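Local coordinates for protein 2,3-dimethylmalate lyase (Aspergillus niger, PDB 3FA4) that belongs to the phosphoenolpyruvate phosphomutase family of TIM-barrel proteins and binds a magnesium ion, at residues E115-T120 / R160-Q165; I20-V25 / I235-F240; A110-E115 / I155-R160. All coordinates share one frame; numbering follows the deposited sequence.

Interaction 1 (E115-T120 / R160-Q165); sequences EDQVQT and RTDSLQ
The carboxylate of Asp116 binds two successive residues of the 160-165 segment; its CG lies between the backbone N and the carbonyl carbon (chi1 52°), which turns the oxygens to Thr161 and Asp162. OD2 receives the hydroxyl proton of Thr161 OG1 at 2.5 Å, while OD1 turns its syn lone pair to the backbone N of Asp162, 2.8 Å away and almost straight at 177°. Thr161 OG1 also accepts from the backbone N of Ser163 at 3.3 Å, an ST turn. Arg175 of helix 169-181 is a second partner of Asp116 OD2.

Next to this pair sits a salt-bridge network. Arg160 takes Asp162 side-on, NE and NH2 each meeting one carboxylate oxygen; NE lies 3.0 Å from Asp162 OD2, which is near the guanidinium plane. Glu115 uses a face instead: its carboxylate is stacked on the guanidinium, planes 7° apart, with OE1 3.5 Å from Arg160 NE and no N-H aimed at it. Gln117 NE2 gives a hydrogen bond to Glu115 OE2 at 2.8 Å, which, with the stacking on Arg160, limits the rotation of that carboxylate.

Packing is slight and partly against polar atoms: Glu115 CB comes to 3.2 Å from Asp162 OD2, and Gln117 crosses Asp162 at about a right angle, its CG 3.8 Å from Asp162 CB.

Glu115, Asp116 and Asp162 bring three carboxylates together, their repulsion probably offset by Arg160 and Arg175, with Lys129 as a further partner of Asp162. Glu115 lies near the magnesium ion bound by Asp86 and Asp88, so Arg160 and Gln117 hold an acidic group close to the metal site.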
ATOM      1  N   GLU B 115      -4.777  19.999  12.526  1.00 36.15           N
ATOM      2  CA  GLU B 115      -4.348  20.715  13.733  1.00 37.57           C
ATOM      3  C   GLU B 115      -3.134  21.642  13.520  1.00 38.22           C
ATOM      4  O   GLU B 115      -2.523  21.662  12.406  1.00 40.21           O
ATOM      5  CB  GLU B 115      -4.103  19.731  14.903  1.00 37.45           C
ATOM      6  CG  GLU B 115      -2.947  18.810  14.703  1.00 39.07           C
ATOM      7  CD  GLU B 115      -3.016  17.479  15.500  1.00 39.72           C
ATOM      8  OE1 GLU B 115      -3.907  16.654  15.255  1.00 37.23           O
ATOM      9  OE2 GLU B 115      -2.070  17.181  16.294  1.00 43.37           O
ATOM     10  N   ASP B 116      -2.790  22.425  14.566  1.00 37.35           N
ATOM     11  CA  ASP B 116      -1.781  23.499  14.457  1.00 36.52           C
ATOM     12  C   ASP B 116      -0.354  23.099  14.976  1.00 36.35           C
ATOM     13  O   ASP B 116       0.547  23.943  15.113  1.00 34.72           O
ATOM     14  CB  ASP B 116      -2.312  24.792  15.097  1.00 36.21           C
ATOM     15  CG  ASP B 116      -2.804  24.583  16.494  1.00 35.92           C
ATOM     16  OD1 ASP B 116      -2.873  23.408  16.927  1.00 38.91           O
ATOM     17  OD2 ASP B 116      -3.119  25.575  17.163  1.00 35.83           O
ATOM     18  N   GLN B 117      -0.174  21.800  15.204  1.00 36.63           N
ATOM     19  CA  GLN B 117       1.094  21.262  15.633  1.00 40.14           C
ATOM     20  C   GLN B 117       2.078  21.174  14.474  1.00 40.96           C
ATOM     21  O   GLN B 117       1.698  21.327  13.304  1.00 41.57           O
ATOM     22  CB  GLN B 117       0.917  19.888  16.296  1.00 40.57           C
ATOM     23  CG  GLN B 117       0.111  19.916  17.598  1.00 42.95           C
ATOM     24  CD  GLN B 117       0.411  18.714  18.481  1.00 44.60           C
ATOM     25  OE1 GLN B 117       1.389  18.692  19.185  1.00 44.75           O
ATOM     26  NE2 GLN B 117      -0.441  17.731  18.448  1.00 47.57           N
ATOM     27  N   VAL B 118       3.347  20.991  14.830  1.00 42.04           N
ATOM     28  CA  VAL B 118       4.420  20.753  13.869  1.00 43.04           C
ATOM     29  C   VAL B 118       4.277  19.299  13.414  1.00 43.27           C
ATOM     30  O   VAL B 118       3.769  18.443  14.156  1.00 41.85           O
ATOM     31  CB  VAL B 118       5.803  21.014  14.476  1.00 42.51           C
ATOM     32  CG1 VAL B 118       6.879  20.726  13.460  1.00 47.06           C
ATOM     33  CG2 VAL B 118       5.936  22.451  14.833  1.00 41.28           C
ATOM     34  N   GLN B 119       4.668  19.039  12.169  1.00 43.88           N
ATOM     35  CA  GLN B 119       4.525  17.713  11.628  1.00 45.40           C
ATOM     36  C   GLN B 119       5.189  16.681  12.537  1.00 47.38           C
ATOM     37  O   GLN B 119       4.530  15.681  12.918  1.00 48.63           O
ATOM     38  CB  GLN B 119       5.159  17.628  10.254  1.00 44.13           C
ATOM     39  CG  GLN B 119       4.712  16.399   9.494  1.00 42.99           C
ATOM     40  CD  GLN B 119       5.123  16.508   8.043  1.00 46.50           C
ATOM     41  OE1 GLN B 119       5.572  17.603   7.587  1.00 43.78           O
ATOM     42  NE2 GLN B 119       4.939  15.395   7.279  1.00 42.71           N
ATOM     43  N   THR B 120       6.456  16.977  12.908  1.00 49.63           N
ATOM     44  CA  THR B 120       7.440  16.027  13.466  1.00 51.14           C
ATOM     45  C   THR B 120       7.551  15.964  14.995  1.00 52.87           C
ATOM     46  O   THR B 120       6.822  15.136  15.663  1.00 53.97           O
ATOM     47  CB  THR B 120       8.849  16.412  12.995  1.00 51.86           C
ATOM     48  OG1 THR B 120       9.039  17.853  13.185  1.00 52.76           O
ATOM     49  CG2 THR B 120       9.037  15.959  11.537  1.00 49.04           C
ATOM     50  N   ARG B 160      -8.811  21.987  14.265  1.00 34.82           N
ATOM     51  CA  ARG B 160      -8.401  21.673  15.602  1.00 34.25           C
ATOM     52  C   ARG B 160      -7.224  22.555  16.036  1.00 33.49           C
ATOM     53  O   ARG B 160      -6.331  22.880  15.235  1.00 33.21           O
ATOM     54  CB  ARG B 160      -7.998  20.198  15.632  1.00 35.05           C
ATOM     55  CG  ARG B 160      -7.425  19.779  16.922  1.00 33.54           C
ATOM     56  CD  ARG B 160      -7.158  18.351  16.897  1.00 36.68           C
ATOM     57  NE  ARG B 160      -6.020  18.045  17.738  1.00 36.24           N
ATOM     58  CZ  ARG B 160      -5.829  16.886  18.353  1.00 33.43           C
ATOM     59  NH1 ARG B 160      -6.685  15.898  18.201  1.00 31.23           N
ATOM     60  NH2 ARG B 160      -4.751  16.719  19.094  1.00 31.99           N
ATOM     61  N   THR B 161      -7.241  22.925  17.307  1.00 33.18           N
ATOM     62  CA  THR B 161      -6.154  23.620  17.917  1.00 33.83           C
ATOM     63  C   THR B 161      -5.689  22.962  19.186  1.00 35.10           C
ATOM     64  O   THR B 161      -6.483  22.590  20.081  1.00 34.76           O
ATOM     65  CB  THR B 161      -6.365  25.123  18.086  1.00 35.52           C
ATOM     66  OG1 THR B 161      -5.168  25.707  18.593  1.00 34.04           O
ATOM     67  CG2 THR B 161      -7.642  25.507  18.966  1.00 34.33           C
ATOM     68  N   ASP B 162      -4.366  22.725  19.191  1.00 34.99           N
ATOM     69  CA  ASP B 162      -3.727  22.086  20.321  1.00 35.65           C
ATOM     70  C   ASP B 162      -3.041  23.108  21.186  1.00 35.75           C
ATOM     71  O   ASP B 162      -2.178  22.733  21.989  1.00 35.85           O
ATOM     72  CB  ASP B 162      -2.758  21.005  19.852  1.00 34.92           C
ATOM     73  CG  ASP B 162      -3.483  19.818  19.267  1.00 35.23           C
ATOM     74  OD1 ASP B 162      -3.916  18.916  20.008  1.00 39.13           O
ATOM     75  OD2 ASP B 162      -3.676  19.809  18.066  1.00 36.84           O
ATOM     76  N   SER B 163      -3.424  24.386  21.032  1.00 35.50           N
ATOM     77  CA  SER B 163      -2.709  25.508  21.724  1.00 35.73           C
ATOM     78  C   SER B 163      -3.108  25.809  23.148  1.00 36.06           C
ATOM     79  O   SER B 163      -2.421  26.577  23.776  1.00 36.98           O
ATOM     80  CB  SER B 163      -2.781  26.794  20.928  1.00 35.76           C
ATOM     81  OG  SER B 163      -4.111  27.220  20.840  1.00 35.54           O
ATOM     82  N   LEU B 164      -4.178  25.202  23.671  1.00 36.59           N
ATOM     83  CA  LEU B 164      -4.664  25.550  25.036  1.00 37.14           C
ATOM     84  C   LEU B 164      -3.614  25.512  26.164  1.00 37.44           C
ATOM     85  O   LEU B 164      -3.283  26.512  26.777  1.00 37.70           O
ATOM     86  CB  LEU B 164      -5.899  24.702  25.413  1.00 36.25           C
ATOM     87  CG  LEU B 164      -6.705  25.009  26.665  1.00 36.53           C
ATOM     88  CD1 LEU B 164      -7.271  26.415  26.650  1.00 34.37           C
ATOM     89  CD2 LEU B 164      -7.849  24.025  26.798  1.00 36.65           C
ATOM     90  N   GLN B 165      -3.145  24.334  26.509  1.00 39.18           N
ATOM     91  CA  GLN B 165      -2.085  24.215  27.539  1.00 40.75           C
ATOM     92  C   GLN B 165      -0.851  25.102  27.287  1.00 40.13           C
ATOM     93  O   GLN B 165      -0.296  25.663  28.242  1.00 40.79           O
ATOM     94  CB  GLN B 165      -1.638  22.756  27.639  1.00 41.58           C
ATOM     95  CG  GLN B 165      -1.257  22.150  26.270  1.00 43.74           C
ATOM     96  CD  GLN B 165      -0.173  21.139  26.486  1.00 49.61           C
ATOM     97  OE1 GLN B 165      -0.266  20.351  27.456  1.00 54.35           O
ATOM     98  NE2 GLN B 165       0.906  21.189  25.675  1.00 44.84           N
TER

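Interaction 2 (I20-V25 / I235-F240); sequences IVAPGV and IIIFPF
Val21 lies alongside Ile236 and Phe238 on one face of the sheet, one methyl directed at each. Its CG2 lies beside Ile236 CG2 at 4.0 Å, and CG1, anti to the backbone N (chi1 176°), meets the Phe238 ring at its edge, in plane, 3.7 Å from CE1. Pro23 continues this face of the sheet, where Met254 and Pro263 of a neighbouring subunit pack on Pro23 and Phe238 respectively.

On the other face Ile20 and Ile235 run side by side, Ile20 CD1 against Ile235 CG1 at 3.7 Å, and Leu13 of helix 5-13 touches both. Further on, the single methyl of Ala22 lies next to the shorter branch of Ile237, with Ala22 CB 4.1 Å from Ile237 CG2; the longer arm of Ile237 leads off toward strand 211-213.

Gly24 makes the closest fit of the backbones. Its CA lies 3.8 Å from Pro239 CA, and the two chains come together here without a side chain from Gly24 between them. The strands run parallel, 21° apart, joined by four backbone hydrogen bonds from Ile236 N to Ile20 O at 2.8 Å up to Gly24 N to Phe238 O at 2.8 Å. Direct pairing of the first strand, 20-25, with the last, 235-238, is the seam of a TIM barrel.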
ATOM      1  N   ILE B  20     -24.338  15.059  16.561  1.00 36.51           N
ATOM      2  CA  ILE B  20     -23.556  13.924  16.027  1.00 36.95           C
ATOM      3  C   ILE B  20     -22.743  13.214  17.134  1.00 37.40           C
ATOM      4  O   ILE B  20     -21.986  13.855  17.859  1.00 37.36           O
ATOM      5  CB  ILE B  20     -22.635  14.416  14.874  1.00 36.68           C
ATOM      6  CG1 ILE B  20     -23.500  15.038  13.774  1.00 38.98           C
ATOM      7  CG2 ILE B  20     -21.783  13.256  14.272  1.00 35.33           C
ATOM      8  CD1 ILE B  20     -23.214  16.425  13.483  1.00 41.93           C
ATOM      9  N   VAL B  21     -22.945  11.899  17.265  1.00 36.51           N
ATOM     10  CA  VAL B  21     -22.388  11.119  18.338  1.00 35.36           C
ATOM     11  C   VAL B  21     -21.582  10.086  17.622  1.00 35.54           C
ATOM     12  O   VAL B  21     -22.137   9.291  16.888  1.00 35.74           O
ATOM     13  CB  VAL B  21     -23.465  10.424  19.271  1.00 35.30           C
ATOM     14  CG1 VAL B  21     -22.735   9.530  20.321  1.00 35.29           C
ATOM     15  CG2 VAL B  21     -24.343  11.445  19.953  1.00 32.35           C
ATOM     16  N   ALA B  22     -20.278  10.108  17.818  1.00 34.58           N
ATOM     17  CA  ALA B  22     -19.455   9.329  16.996  1.00 34.58           C
ATOM     18  C   ALA B  22     -18.433   8.593  17.839  1.00 35.40           C
ATOM     19  O   ALA B  22     -17.449   9.183  18.275  1.00 35.14           O
ATOM     20  CB  ALA B  22     -18.824  10.181  15.904  1.00 35.23           C
ATOM     21  N   PRO B  23     -18.665   7.275  18.100  1.00 35.67           N
ATOM     22  CA  PRO B  23     -17.673   6.565  18.856  1.00 35.96           C
ATOM     23  C   PRO B  23     -16.380   6.386  18.110  1.00 36.49           C
ATOM     24  O   PRO B  23     -16.358   6.228  16.857  1.00 36.18           O
ATOM     25  CB  PRO B  23     -18.375   5.228  19.165  1.00 34.96           C
ATOM     26  CG  PRO B  23     -19.229   5.056  18.100  1.00 34.56           C
ATOM     27  CD  PRO B  23     -19.812   6.388  17.832  1.00 36.59           C
ATOM     28  N   GLY B  24     -15.300   6.371  18.872  1.00 36.13           N
ATOM     29  CA  GLY B  24     -13.993   6.201  18.247  1.00 35.85           C
ATOM     30  C   GLY B  24     -13.760   4.741  17.885  1.00 37.38           C
ATOM     31  O   GLY B  24     -13.812   3.832  18.752  1.00 38.57           O
ATOM     32  N   VAL B  25     -13.521   4.508  16.599  1.00 36.85           N
ATOM     33  CA  VAL B  25     -13.148   3.208  16.040  1.00 36.02           C
ATOM     34  C   VAL B  25     -11.772   3.293  15.324  1.00 36.20           C
ATOM     35  O   VAL B  25     -11.259   4.378  15.080  1.00 36.92           O
ATOM     36  CB  VAL B  25     -14.229   2.615  15.134  1.00 35.32           C
ATOM     37  CG1 VAL B  25     -15.525   2.517  15.865  1.00 33.96           C
ATOM     38  CG2 VAL B  25     -14.274   3.300  13.733  1.00 34.70           C
ATOM     39  N   ILE B 235     -21.012  18.143  17.771  1.00 34.27           N
ATOM     40  CA  ILE B 235     -20.437  16.810  17.629  1.00 34.33           C
ATOM     41  C   ILE B 235     -19.756  16.463  18.925  1.00 34.35           C
ATOM     42  O   ILE B 235     -19.038  17.313  19.554  1.00 33.62           O
ATOM     43  CB  ILE B 235     -19.430  16.771  16.437  1.00 34.43           C
ATOM     44  CG1 ILE B 235     -20.082  17.343  15.167  1.00 34.48           C
ATOM     45  CG2 ILE B 235     -18.646  15.409  16.337  1.00 32.52           C
ATOM     46  CD1 ILE B 235     -19.102  17.729  14.039  1.00 37.17           C
ATOM     47  N   ILE B 236     -19.982  15.214  19.330  1.00 34.03           N
ATOM     48  CA  ILE B 236     -19.148  14.574  20.358  1.00 35.00           C
ATOM     49  C   ILE B 236     -18.525  13.283  19.798  1.00 34.90           C
ATOM     50  O   ILE B 236     -19.186  12.500  19.088  1.00 35.27           O
ATOM     51  CB  ILE B 236     -19.987  14.329  21.686  1.00 35.12           C
ATOM     52  CG1 ILE B 236     -19.073  14.020  22.895  1.00 35.02           C
ATOM     53  CG2 ILE B 236     -21.055  13.239  21.442  1.00 34.31           C
ATOM     54  CD1 ILE B 236     -19.838  13.991  24.244  1.00 33.15           C
ATOM     55  N   ILE B 237     -17.257  13.073  20.140  1.00 35.51           N
ATOM     56  CA  ILE B 237     -16.440  11.936  19.700  1.00 33.69           C
ATOM     57  C   ILE B 237     -15.899  11.305  20.923  1.00 33.83           C
ATOM     58  O   ILE B 237     -15.799  11.957  21.912  1.00 34.90           O
ATOM     59  CB  ILE B 237     -15.317  12.302  18.624  1.00 33.90           C
ATOM     60  CG1 ILE B 237     -14.225  13.224  19.210  1.00 31.86           C
ATOM     61  CG2 ILE B 237     -15.984  12.823  17.313  1.00 30.44           C
ATOM     62  CD1 ILE B 237     -13.106  13.487  18.282  1.00 32.06           C
ATOM     63  N   PHE B 238     -15.654  10.003  20.898  1.00 34.73           N
ATOM     64  CA  PHE B 238     -15.131   9.316  22.033  1.00 34.61           C
ATOM     65  C   PHE B 238     -14.075   8.405  21.525  1.00 35.04           C
ATOM     66  O   PHE B 238     -14.360   7.233  21.396  1.00 37.35           O
ATOM     67  CB  PHE B 238     -16.180   8.417  22.750  1.00 34.87           C
ATOM     68  CG  PHE B 238     -17.489   9.084  23.071  1.00 34.56           C
ATOM     69  CD1 PHE B 238     -18.546   9.059  22.155  1.00 35.15           C
ATOM     70  CD2 PHE B 238     -17.709   9.660  24.322  1.00 34.65           C
ATOM     71  CE1 PHE B 238     -19.746   9.654  22.459  1.00 29.73           C
ATOM     72  CE2 PHE B 238     -18.922  10.250  24.618  1.00 33.69           C
ATOM     73  CZ  PHE B 238     -19.924  10.233  23.687  1.00 33.21           C
ATOM     74  N   PRO B 239     -12.840   8.893  21.303  1.00 35.57           N
ATOM     75  CA  PRO B 239     -11.803   8.157  20.617  1.00 35.00           C
ATOM     76  C   PRO B 239     -11.389   6.803  21.226  1.00 35.86           C
ATOM     77  O   PRO B 239     -10.805   5.934  20.536  1.00 35.36           O
ATOM     78  CB  PRO B 239     -10.605   9.145  20.670  1.00 35.65           C
ATOM     79  CG  PRO B 239     -11.151  10.455  20.906  1.00 33.75           C
ATOM     80  CD  PRO B 239     -12.375  10.249  21.692  1.00 35.46           C
ATOM     81  N   PHE B 240     -11.612   6.644  22.533  1.00 37.19           N
ATOM     82  CA  PHE B 240     -11.340   5.370  23.251  1.00 37.03           C
ATOM     83  C   PHE B 240     -12.525   4.417  23.542  1.00 36.06           C
ATOM     84  O   PHE B 240     -12.373   3.463  24.269  1.00 35.97           O
ATOM     85  CB  PHE B 240     -10.635   5.686  24.528  1.00 38.43           C
ATOM     86  CG  PHE B 240      -9.206   5.735  24.373  1.00 41.65           C
ATOM     87  CD1 PHE B 240      -8.622   6.772  23.632  1.00 45.68           C
ATOM     88  CD2 PHE B 240      -8.427   4.764  24.947  1.00 43.80           C
ATOM     89  CE1 PHE B 240      -7.265   6.821  23.423  1.00 45.20           C
ATOM     90  CE2 PHE B 240      -7.082   4.779  24.776  1.00 43.89           C
ATOM     91  CZ  PHE B 240      -6.479   5.821  24.005  1.00 44.72           C
TER

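Interaction 3 (A110-E115 / I155-R160); sequences AAFHIE and IVVIAR
Val156 N donates to Ala110 O at 3.0 Å and 166°, opening a ladder of five backbone hydrogen bonds between parallel strands. Val156 O then accepts from Phe112 N, and the CA-H of Ala111 reaches the same oxygen, with CA 3.2 Å from it. Phe112 and Ile114 are each gripped through both N and O by the neighbouring strand, Phe112 by Val156 and Ile158, Ile114 by Ile158 and Arg160. The ladder ends with Arg160 N on Ile114 O at 3.0 Å.

Phe112 reaches over the start of the other strand. Its CG lies between the backbone N and the carbonyl carbon (chi1 54°), which brings the ring edge to Ile155: CD1 of Ile155 lies in the ring plane, 3.3 Å from Phe112 CD2. The tip of the ring, CZ, approaches Val157 CG2 at 4.1 Å.

Strands 111-114 and 156-161 with the intervening helix 134-151 form a beta-alpha-beta crossover of the TIM barrel. That helix touches Ile114, Ile155 and Ala159, while helix 94-107 packs on Phe112, Ile114 and Ile155.

The opposite face carries Ala111, His113, Val156 and Ile158. Ala111 CB rests 3.6 Å from Val156 CB and 4.0 Å from Ile158 CD1, and Leu9 and Leu13 of helix 5-13 adjoin this end. Towards the metal end, His113 crosses Arg160 obliquely, its ring 28° from the plane of a guanidinium held by Asp162, and its ND1 4.0 Å from Arg160 CD. Tyr43 OH is hydrogen-bonded to His113 NE2, and the ring of Phe188 meets the imidazole edge-to-face.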
ATOM      1  N   ALA B 110     -16.422  11.540   5.513  1.00 33.43           N
ATOM      2  CA  ALA B 110     -17.318  12.688   5.709  1.00 33.34           C
ATOM      3  C   ALA B 110     -16.696  14.007   6.290  1.00 32.89           C
ATOM      4  O   ALA B 110     -17.169  15.093   5.985  1.00 33.84           O
ATOM      5  CB  ALA B 110     -18.570  12.282   6.482  1.00 32.34           C
ATOM      6  N   ALA B 111     -15.707  13.908   7.154  1.00 31.43           N
ATOM      7  CA  ALA B 111     -15.083  15.056   7.762  1.00 32.96           C
ATOM      8  C   ALA B 111     -13.683  14.610   8.182  1.00 33.22           C
ATOM      9  O   ALA B 111     -13.480  13.439   8.359  1.00 34.40           O
ATOM     10  CB  ALA B 111     -15.877  15.488   8.995  1.00 32.26           C
ATOM     11  N   PHE B 112     -12.726  15.519   8.327  1.00 33.73           N
ATOM     12  CA  PHE B 112     -11.403  15.143   8.898  1.00 33.81           C
ATOM     13  C   PHE B 112     -10.927  16.301   9.716  1.00 33.62           C
ATOM     14  O   PHE B 112     -11.218  17.433   9.375  1.00 32.27           O
ATOM     15  CB  PHE B 112     -10.345  14.831   7.803  1.00 35.64           C
ATOM     16  CG  PHE B 112     -10.149  15.920   6.781  1.00 36.69           C
ATOM     17  CD1 PHE B 112      -9.193  16.903   6.964  1.00 42.16           C
ATOM     18  CD2 PHE B 112     -10.884  15.940   5.620  1.00 38.54           C
ATOM     19  CE1 PHE B 112      -8.975  17.889   5.991  1.00 41.07           C
ATOM     20  CE2 PHE B 112     -10.703  16.933   4.659  1.00 43.36           C
ATOM     21  CZ  PHE B 112      -9.738  17.905   4.843  1.00 41.49           C
ATOM     22  N   HIS B 113     -10.245  16.074  10.821  1.00 32.80           N
ATOM     23  CA  HIS B 113      -9.644  17.270  11.438  1.00 35.37           C
ATOM     24  C   HIS B 113      -8.170  17.527  11.098  1.00 35.70           C
ATOM     25  O   HIS B 113      -7.438  16.603  10.952  1.00 36.38           O
ATOM     26  CB  HIS B 113      -9.885  17.396  12.966  1.00 35.13           C
ATOM     27  CG  HIS B 113      -9.596  16.158  13.750  1.00 35.82           C
ATOM     28  ND1 HIS B 113      -8.307  15.776  14.117  1.00 35.68           N
ATOM     29  CD2 HIS B 113     -10.432  15.228  14.277  1.00 32.97           C
ATOM     30  CE1 HIS B 113      -8.365  14.648  14.812  1.00 31.31           C
ATOM     31  NE2 HIS B 113      -9.640  14.294  14.928  1.00 36.76           N
ATOM     32  N   ILE B 114      -7.781  18.804  11.051  1.00 37.24           N
ATOM     33  CA  ILE B 114      -6.377  19.267  10.817  1.00 37.22           C
ATOM     34  C   ILE B 114      -5.936  20.247  11.927  1.00 36.77           C
ATOM     35  O   ILE B 114      -6.677  21.162  12.260  1.00 35.73           O
ATOM     36  CB  ILE B 114      -6.233  19.890   9.380  1.00 38.12           C
ATOM     37  CG1 ILE B 114      -5.766  18.807   8.423  1.00 38.42           C
ATOM     38  CG2 ILE B 114      -5.220  21.056   9.316  1.00 34.40           C
ATOM     39  CD1 ILE B 114      -5.788  19.251   7.129  1.00 41.87           C
ATOM     40  N   GLU B 115      -4.777  19.999  12.526  1.00 36.15           N
ATOM     41  CA  GLU B 115      -4.348  20.715  13.733  1.00 37.57           C
ATOM     42  C   GLU B 115      -3.134  21.642  13.520  1.00 38.22           C
ATOM     43  O   GLU B 115      -2.523  21.662  12.406  1.00 40.21           O
ATOM     44  CB  GLU B 115      -4.103  19.731  14.903  1.00 37.45           C
ATOM     45  CG  GLU B 115      -2.947  18.810  14.703  1.00 39.07           C
ATOM     46  CD  GLU B 115      -3.016  17.479  15.500  1.00 39.72           C
ATOM     47  OE1 GLU B 115      -3.907  16.654  15.255  1.00 37.23           O
ATOM     48  OE2 GLU B 115      -2.070  17.181  16.294  1.00 43.37           O
ATOM     49  N   ILE B 155     -16.671  17.337   1.648  1.00 34.14           N
ATOM     50  CA  ILE B 155     -16.013  16.884   2.847  1.00 33.72           C
ATOM     51  C   ILE B 155     -16.009  18.089   3.832  1.00 34.78           C
ATOM     52  O   ILE B 155     -15.818  19.215   3.406  1.00 34.02           O
ATOM     53  CB  ILE B 155     -14.570  16.270   2.528  1.00 34.32           C
ATOM     54  CG1 ILE B 155     -14.073  15.406   3.726  1.00 33.58           C
ATOM     55  CG2 ILE B 155     -13.620  17.360   2.116  1.00 28.08           C
ATOM     56  CD1 ILE B 155     -12.918  14.533   3.459  1.00 33.50           C
ATOM     57  N   VAL B 156     -16.265  17.812   5.120  1.00 34.96           N
ATOM     58  CA  VAL B 156     -16.341  18.760   6.240  1.00 34.23           C
ATOM     59  C   VAL B 156     -14.939  19.001   6.855  1.00 34.77           C
ATOM     60  O   VAL B 156     -14.314  18.092   7.317  1.00 35.89           O
ATOM     61  CB  VAL B 156     -17.458  18.251   7.273  1.00 34.17           C
ATOM     62  CG1 VAL B 156     -17.410  18.946   8.634  1.00 33.56           C
ATOM     63  CG2 VAL B 156     -18.862  18.418   6.675  1.00 31.18           C
ATOM     64  N   VAL B 157     -14.437  20.227   6.797  1.00 35.32           N
ATOM     65  CA  VAL B 157     -13.145  20.580   7.369  1.00 36.53           C
ATOM     66  C   VAL B 157     -13.281  20.970   8.839  1.00 36.45           C
ATOM     67  O   VAL B 157     -13.929  21.956   9.188  1.00 37.67           O
ATOM     68  CB  VAL B 157     -12.400  21.673   6.537  1.00 36.44           C
ATOM     69  CG1 VAL B 157     -11.035  21.873   7.079  1.00 37.36           C
ATOM     70  CG2 VAL B 157     -12.239  21.185   5.084  1.00 35.76           C
ATOM     71  N   ILE B 158     -12.709  20.154   9.711  1.00 35.94           N
ATOM     72  CA  ILE B 158     -12.689  20.491  11.122  1.00 33.45           C
ATOM     73  C   ILE B 158     -11.351  21.117  11.458  1.00 34.52           C
ATOM     74  O   ILE B 158     -10.361  20.527  11.094  1.00 36.28           O
ATOM     75  CB  ILE B 158     -12.984  19.292  12.007  1.00 32.80           C
ATOM     76  CG1 ILE B 158     -14.254  18.545  11.486  1.00 29.51           C
ATOM     77  CG2 ILE B 158     -13.087  19.786  13.434  1.00 31.05           C
ATOM     78  CD1 ILE B 158     -14.805  17.397  12.329  1.00 29.25           C
ATOM     79  N   ALA B 159     -11.345  22.311  12.089  1.00 33.90           N
ATOM     80  CA  ALA B 159     -10.140  23.024  12.508  1.00 33.91           C
ATOM     81  C   ALA B 159      -9.870  22.725  13.991  1.00 34.16           C
ATOM     82  O   ALA B 159     -10.619  23.092  14.860  1.00 35.21           O
ATOM     83  CB  ALA B 159     -10.279  24.554  12.244  1.00 32.08           C
ATOM     84  N   ARG B 160      -8.811  21.987  14.265  1.00 34.82           N
ATOM     85  CA  ARG B 160      -8.401  21.673  15.602  1.00 34.25           C
ATOM     86  C   ARG B 160      -7.224  22.555  16.036  1.00 33.49           C
ATOM     87  O   ARG B 160      -6.331  22.880  15.235  1.00 33.21           O
ATOM     88  CB  ARG B 160      -7.998  20.198  15.632  1.00 35.05           C
ATOM     89  CG  ARG B 160      -7.425  19.779  16.922  1.00 33.54           C
ATOM     90  CD  ARG B 160      -7.158  18.351  16.897  1.00 36.68           C
ATOM     91  NE  ARG B 160      -6.020  18.045  17.738  1.00 36.24           N
ATOM     92  CZ  ARG B 160      -5.829  16.886  18.353  1.00 33.43           C
ATOM     93  NH1 ARG B 160      -6.685  15.898  18.201  1.00 31.23           N
ATOM     94  NH2 ARG B 160      -4.751  16.719  19.094  1.00 31.99           N
TER

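From the N terminus, strand 20-25 comes first and is paired with 235-240, more than two hundred residues later; interaction 2 therefore encloses both other contacts and joins the two ends of the barrel sequence. Within that span, 110-115 pairs with 155-160 in interaction 3, closing the loop through helix 134-151. Each of the two segments then runs on without a break into interaction 1, where 115-120 meets 160-165, so the two contacts interleave along the sequence and share Glu115 and Arg160. Interaction 3 ties neighbouring strands in the sheet, and interaction 1 the loops leaving their C-terminal ends beside the magnesium ion. Interaction 2 lies in the same sheet without touching either.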